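PDB 2XTS: cytochrome from Paracoccus pantotrophus, which forms the N-terminal, heme c-binding part of SoxD, the cytochrome subunit of sulfane dehydrogenase SoxCD, and probably accepts electrons from oxidation of protein-bound sulfur. Local coordinates for residues D[39-42]-D[43-47]; D[108-111]-D[112-116]. All blocks are in the same frame, centred on the assembly; numbering follows the deposited sequence.

Interaction 1: D[39-42]-D[43-47]. With HEC (heme c), chain U.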
loop_
_atom_site.group_PDB
_atom_site.type_symbol
_atom_site.label_atom_id
_atom_site.label_comp_id
_atom_site.label_asym_id
_atom_site.label_seq_id
_atom_site.Cartn_x
_atom_site.Cartn_y
_atom_site.Cartn_z
ATOM N N ASP D 39 -50.519 -3.273 8.545
ATOM C CA ASP D 39 -50.389 -4.397 9.483
ATOM C C ASP D 39 -50.216 -5.708 8.716
ATOM O O ASP D 39 -49.350 -6.532 9.018
ATOM C CB ASP D 39 -51.633 -4.424 10.354
ATOM C CG ASP D 39 -51.528 -5.336 11.552
ATOM O OD1 ASP D 39 -50.484 -5.966 11.789
ATOM O OD2 ASP D 39 -52.544 -5.427 12.280
ATOM N N ALA D 40 -51.060 -5.911 7.711
ATOM C CA ALA D 40 -51.001 -7.111 6.883
ATOM C C ALA D 40 -49.685 -7.218 6.122
ATOM O O ALA D 40 -49.056 -8.274 6.093
ATOM C CB ALA D 40 -52.207 -7.171 5.921
ATOM N N LEU D 41 -49.254 -6.117 5.517
ATOM C CA LEU D 41 -47.951 -6.098 4.848
ATOM C C LEU D 41 -46.802 -6.352 5.820
ATOM O O LEU D 41 -45.852 -7.062 5.495
ATOM C CB LEU D 41 -47.729 -4.760 4.160
ATOM C CG LEU D 41 -48.545 -4.515 2.879
ATOM C CD1 LEU D 41 -48.562 -3.039 2.519
ATOM C CD2 LEU D 41 -47.996 -5.358 1.716
ATOM N N PHE D 42 -46.919 -5.808 7.027
ATOM C CA PHE D 42 -45.880 -5.944 8.034
ATOM C C PHE D 42 -45.796 -7.412 8.463
ATOM O O PHE D 42 -44.713 -8.003 8.589
ATOM C CB PHE D 42 -46.151 -5.032 9.240
ATOM C CG PHE D 42 -44.926 -4.685 10.018
ATOM C CD1 PHE D 42 -44.144 -3.626 9.590
ATOM C CD2 PHE D 42 -44.539 -5.394 11.149
ATOM C CE1 PHE D 42 -43.004 -3.264 10.273
ATOM C CE2 PHE D 42 -43.390 -5.032 11.848
ATOM C CZ PHE D 42 -42.634 -3.980 11.408
ATOM N N ALA D 43 -46.962 -8.025 8.678
ATOM C CA ALA D 43 -47.015 -9.444 9.004
ATOM C C ALA D 43 -46.299 -10.301 7.960
ATOM O O ALA D 43 -45.562 -11.240 8.298
ATOM C CB ALA D 43 -48.481 -9.894 9.153
ATOM N N ASP D 44 -46.499 -9.997 6.678
ATOM C CA ASP D 44 -45.959 -10.816 5.611
ATOM C C ASP D 44 -44.479 -10.568 5.347
ATOM O O ASP D 44 -43.771 -11.462 4.910
ATOM C CB ASP D 44 -46.731 -10.587 4.297
ATOM C CG ASP D 44 -48.142 -11.150 4.318
ATOM O OD1 ASP D 44 -48.444 -12.057 5.112
ATOM O OD2 ASP D 44 -48.957 -10.655 3.513
ATOM N N ASN D 45 -44.015 -9.337 5.583
ATOM C CA ASN D 45 -42.699 -8.905 5.112
ATOM C C ASN D 45 -41.706 -8.410 6.146
ATOM O O ASN D 45 -40.539 -8.255 5.818
ATOM C CB ASN D 45 -42.870 -7.783 4.099
ATOM C CG ASN D 45 -43.667 -8.210 2.923
ATOM O OD1 ASN D 45 -43.178 -8.944 2.070
ATOM N ND2 ASN D 45 -44.897 -7.751 2.845
ATOM N N CYS D 46 -42.156 -8.170 7.375
ATOM C CA CYS D 46 -41.337 -7.438 8.353
ATOM C C CYS D 46 -41.348 -8.025 9.758
ATOM O O CYS D 46 -40.353 -7.923 10.467
ATOM C CB CYS D 46 -41.864 -6.002 8.486
ATOM S SG CYS D 46 -42.312 -5.171 6.912
ATOM N N ALA D 47 -42.472 -8.605 10.172
ATOM C CA ALA D 47 -42.678 -9.045 11.547
ATOM C C ALA D 47 -41.725 -10.159 11.957
ATOM O O ALA D 47 -41.420 -10.302 13.148
ATOM C CB ALA D 47 -44.109 -9.513 11.756
HETATM FE FE HEC U . -35.956 -3.841 8.914
HETATM C CHA HEC U . -33.666 -1.629 10.099
HETATM C CHB HEC U . -38.263 -1.385 8.746
HETATM C CHC HEC U . -38.073 -5.975 7.396
HETATM C CHD HEC U . -33.890 -6.392 9.646
HETATM N NA HEC U . -35.961 -1.904 9.339
HETATM C C1A HEC U . -34.933 -1.172 9.896
HETATM C C2A HEC U . -35.389 0.188 10.176
HETATM C C3A HEC U . -36.678 0.260 9.803
HETATM C C4A HEC U . -37.038 -1.051 9.269
HETATM C CMA HEC U . -37.612 1.481 9.858
HETATM C CAA HEC U . -34.513 1.297 10.807
HETATM C CBA HEC U . -34.489 1.195 12.334
HETATM C CGA HEC U . -33.722 2.290 13.008
HETATM O O1A HEC U . -32.776 2.798 12.424
HETATM O O2A HEC U . -34.130 2.596 14.155
HETATM N NB HEC U . -37.785 -3.684 8.175
HETATM C C1B HEC U . -38.585 -2.581 8.168
HETATM C C2B HEC U . -39.752 -2.878 7.355
HETATM C C3B HEC U . -39.701 -4.145 6.994
HETATM C C4B HEC U . -38.463 -4.677 7.476
HETATM C CMB HEC U . -40.919 -1.862 7.222
HETATM C CAB HEC U . -40.706 -4.907 6.121
HETATM C CBB HEC U . -40.944 -4.143 4.795
HETATM N NC HEC U . -35.988 -5.814 8.575
HETATM C C1C HEC U . -36.974 -6.543 7.954
HETATM C C2C HEC U . -36.621 -7.932 7.956
HETATM C C3C HEC U . -35.479 -8.031 8.632
HETATM C C4C HEC U . -35.065 -6.707 9.029
HETATM C CMC HEC U . -37.503 -9.072 7.390
HETATM C CAC HEC U . -34.692 -9.278 9.022
HETATM C CBC HEC U . -34.327 -10.346 8.041
HETATM N ND HEC U . -34.125 -3.984 9.689
HETATM C C1D HEC U . -33.387 -5.138 9.832
HETATM C C2D HEC U . -32.054 -4.867 10.249
HETATM C C3D HEC U . -31.993 -3.414 10.363
HETATM C C4D HEC U . -33.291 -2.938 10.049
HETATM C CMD HEC U . -30.882 -5.805 10.492
HETATM C CAD HEC U . -30.762 -2.609 10.742
HETATM C CBD HEC U . -29.990 -2.253 9.471
HETATM C CGD HEC U . -28.752 -1.460 9.735
HETATM O O1D HEC U . -28.557 -0.973 10.868
HETATM O O2D HEC U . -28.020 -1.195 8.753
HETATM O O HOH W 1 -50.694 -10.668 6.169
#
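F42 O takes hydrogen bonds from both C46 N and A47 N, each 2.8 Å long and from opposite faces of the carbonyl plane, where helix 35-45 ends after regular i to i+4 turns such as A43 N to D39 O. One residue earlier, L41 O also has two donors: N45 N, and N45 ND2 at 2.9 Å with an angle of 145°. The asparagine amide suits this place because it folds back over the last turn, CG beside its own backbone N (chi1 -60°). C46 turns its CB over the centre of the F42 ring, 3.4 Å from the centroid, a CH-pi contact. Its SG lies obliquely to the same ring, 4.2 Å from the centroid, a sulfur-aromatic contact, and is covalently bound to heme CAB. F42, flat and apolar, backs this thioether, and its CE1 comes within 4.0 Å of heme methyl CMB. On the exposed side, a water donates to A40 O and, weakly, to D44 OD1. C46 opens the CXXCH heme-binding motif that leads to H50, an axial ligand of the iron. The thioether and the two carbonyls that each accept two hydrogen bonds are expected to hold this helix end in place beside the porphyrin.

Interaction 2: D[108-111]-D[112-116]; sequences DDTY and AITAF
T110 O receives both T114 N, at 2.9 Å, and T114 OG1, at 2.8 Å, in a run of regular helix where A112 N, I113 N and A115 N likewise bond to the carbonyls four residues back. The two donors reach T110 O from opposite faces of its plane. With chi1 at -59°, the threonine hydroxyl lies beside its own backbone N and leans back along the helix, so a buried polar group is satisfied within its own turn. This leaves CG2 anti to the backbone N, and the side chain packs on L86, V89 and L130. I113 runs its CG1 branch past D109 O, 3.4 Å away, while its other branch, CG2, meets heme methyl CMB at 3.5 Å. This is the C-terminal helix of a cytochrome c fold, packed across the N-terminal helix 35-45. Small A112 suits the face next to that helix, where it meets T37 and L41, while A115 lies against L130 of strand 129-131. The Y111 ring meets that of Y90, and its OH is hydrogen-bonded to R29 O, which gives the large phenol a polar anchor at its far end. T110, besides lending its carbonyl, uses OG1 for hydrogen bonds with S106 O and H94 ND1, and D108 OD1 accepts from S32 N.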
loop_
_atom_site.group_PDB
_atom_site.type_symbol
_atom_site.label_atom_id
_atom_site.label_comp_id
_atom_site.label_asym_id
_atom_site.label_seq_id
_atom_site.Cartn_x
_atom_site.Cartn_y
_atom_site.Cartn_z
ATOM N N ASP D 108 -47.730 2.524 -2.640
ATOM C CA ASP D 108 -48.868 2.351 -1.750
ATOM C C ASP D 108 -48.526 1.464 -0.565
ATOM O O ASP D 108 -48.925 1.748 0.565
ATOM C CB ASP D 108 -50.062 1.773 -2.500
ATOM C CG ASP D 108 -50.782 2.798 -3.373
ATOM O OD1 ASP D 108 -50.502 4.014 -3.281
ATOM O OD2 ASP D 108 -51.673 2.347 -4.125
ATOM N N ASP D 109 -47.785 0.397 -0.810
ATOM C CA ASP D 109 -47.347 -0.487 0.265
ATOM C C ASP D 109 -46.553 0.294 1.317
ATOM O O ASP D 109 -46.675 0.063 2.517
ATOM C CB ASP D 109 -46.380 -1.573 -0.229
ATOM C CG ASP D 109 -47.006 -2.629 -1.092
ATOM O OD1 ASP D 109 -48.251 -2.779 -1.116
ATOM O OD2 ASP D 109 -46.207 -3.329 -1.775
ATOM N N THR D 110 -45.705 1.203 0.846
ATOM C CA THR D 110 -44.839 1.966 1.747
ATOM C C THR D 110 -45.637 2.964 2.561
ATOM O O THR D 110 -45.421 3.137 3.750
ATOM C CB THR D 110 -43.667 2.618 0.978
ATOM O OG1 THR D 110 -42.974 1.620 0.211
ATOM C CG2 THR D 110 -42.678 3.249 1.946
ATOM N N TYR D 111 -46.610 3.606 1.942
ATOM C CA TYR D 111 -47.522 4.452 2.726
ATOM C C TYR D 111 -48.254 3.665 3.797
ATOM O O TYR D 111 -48.390 4.114 4.928
ATOM C CB TYR D 111 -48.551 5.176 1.851
ATOM C CG TYR D 111 -48.028 6.393 1.115
ATOM C CD1 TYR D 111 -47.537 7.503 1.803
ATOM C CD2 TYR D 111 -48.006 6.427 -0.271
ATOM C CE1 TYR D 111 -47.078 8.622 1.110
ATOM C CE2 TYR D 111 -47.536 7.522 -0.964
ATOM C CZ TYR D 111 -47.070 8.613 -0.273
ATOM O OH TYR D 111 -46.598 9.697 -0.973
ATOM N N ALA D 112 -48.765 2.492 3.422
ATOM C CA ALA D 112 -49.481 1.636 4.384
ATOM C C ALA D 112 -48.584 1.215 5.548
ATOM O O ALA D 112 -48.980 1.293 6.712
ATOM C CB ALA D 112 -50.057 0.419 3.698
ATOM N N ILE D 113 -47.378 0.757 5.235
ATOM C CA ILE D 113 -46.459 0.334 6.282
ATOM C C ILE D 113 -46.111 1.513 7.188
ATOM O O ILE D 113 -46.021 1.378 8.400
ATOM C CB ILE D 113 -45.176 -0.309 5.686
ATOM C CG1 ILE D 113 -45.522 -1.713 5.166
ATOM C CG2 ILE D 113 -44.033 -0.344 6.711
ATOM C CD1 ILE D 113 -44.461 -2.287 4.293
ATOM N N THR D 114 -45.890 2.682 6.595
ATOM C CA THR D 114 -45.575 3.869 7.376
ATOM C C THR D 114 -46.748 4.223 8.296
ATOM O O THR D 114 -46.544 4.535 9.455
ATOM C CB THR D 114 -45.159 5.050 6.468
ATOM O OG1 THR D 114 -44.017 4.678 5.692
ATOM C CG2 THR D 114 -44.770 6.259 7.269
ATOM N N ALA D 115 -47.979 4.121 7.798
ATOM C CA ALA D 115 -49.154 4.318 8.646
ATOM C C ALA D 115 -49.172 3.340 9.820
ATOM O O ALA D 115 -49.446 3.713 10.953
ATOM C CB ALA D 115 -50.437 4.176 7.821
ATOM N N PHE D 116 -48.872 2.075 9.540
ATOM C CA PHE D 116 -48.824 1.060 10.604
ATOM C C PHE D 116 -47.721 1.354 11.640
ATOM O O PHE D 116 -47.905 1.124 12.831
ATOM C CB PHE D 116 -48.601 -0.339 10.000
ATOM C CG PHE D 116 -48.434 -1.409 11.027
ATOM C CD1 PHE D 116 -49.517 -1.817 11.786
ATOM C CD2 PHE D 116 -47.184 -1.981 11.257
ATOM C CE1 PHE D 116 -49.383 -2.774 12.758
ATOM C CE2 PHE D 116 -47.046 -2.953 12.254
ATOM C CZ PHE D 116 -48.156 -3.345 12.994
#

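Overall arrangement
Interactions 1 and 2 come in series along the chain, on helix 35-45 with the turn after it and on helix 107-120, and their centres are 10 Å apart. These two helices are the first and last of the cytochrome c domain, and they pack directly on each other: F42 CG lies 3.5 Å from F116 CE2, the two rings inclined at about 45°, and L41 CD1 lies 3.6 Å from D109 CA. Both reach the heme, residues 43-47 through the covalent link of C46 and residues 112-116 through I113. The helix pair thus joins the fold's sequence-distant ends beside the cofactor, consistent with a rigid setting for electron transfer.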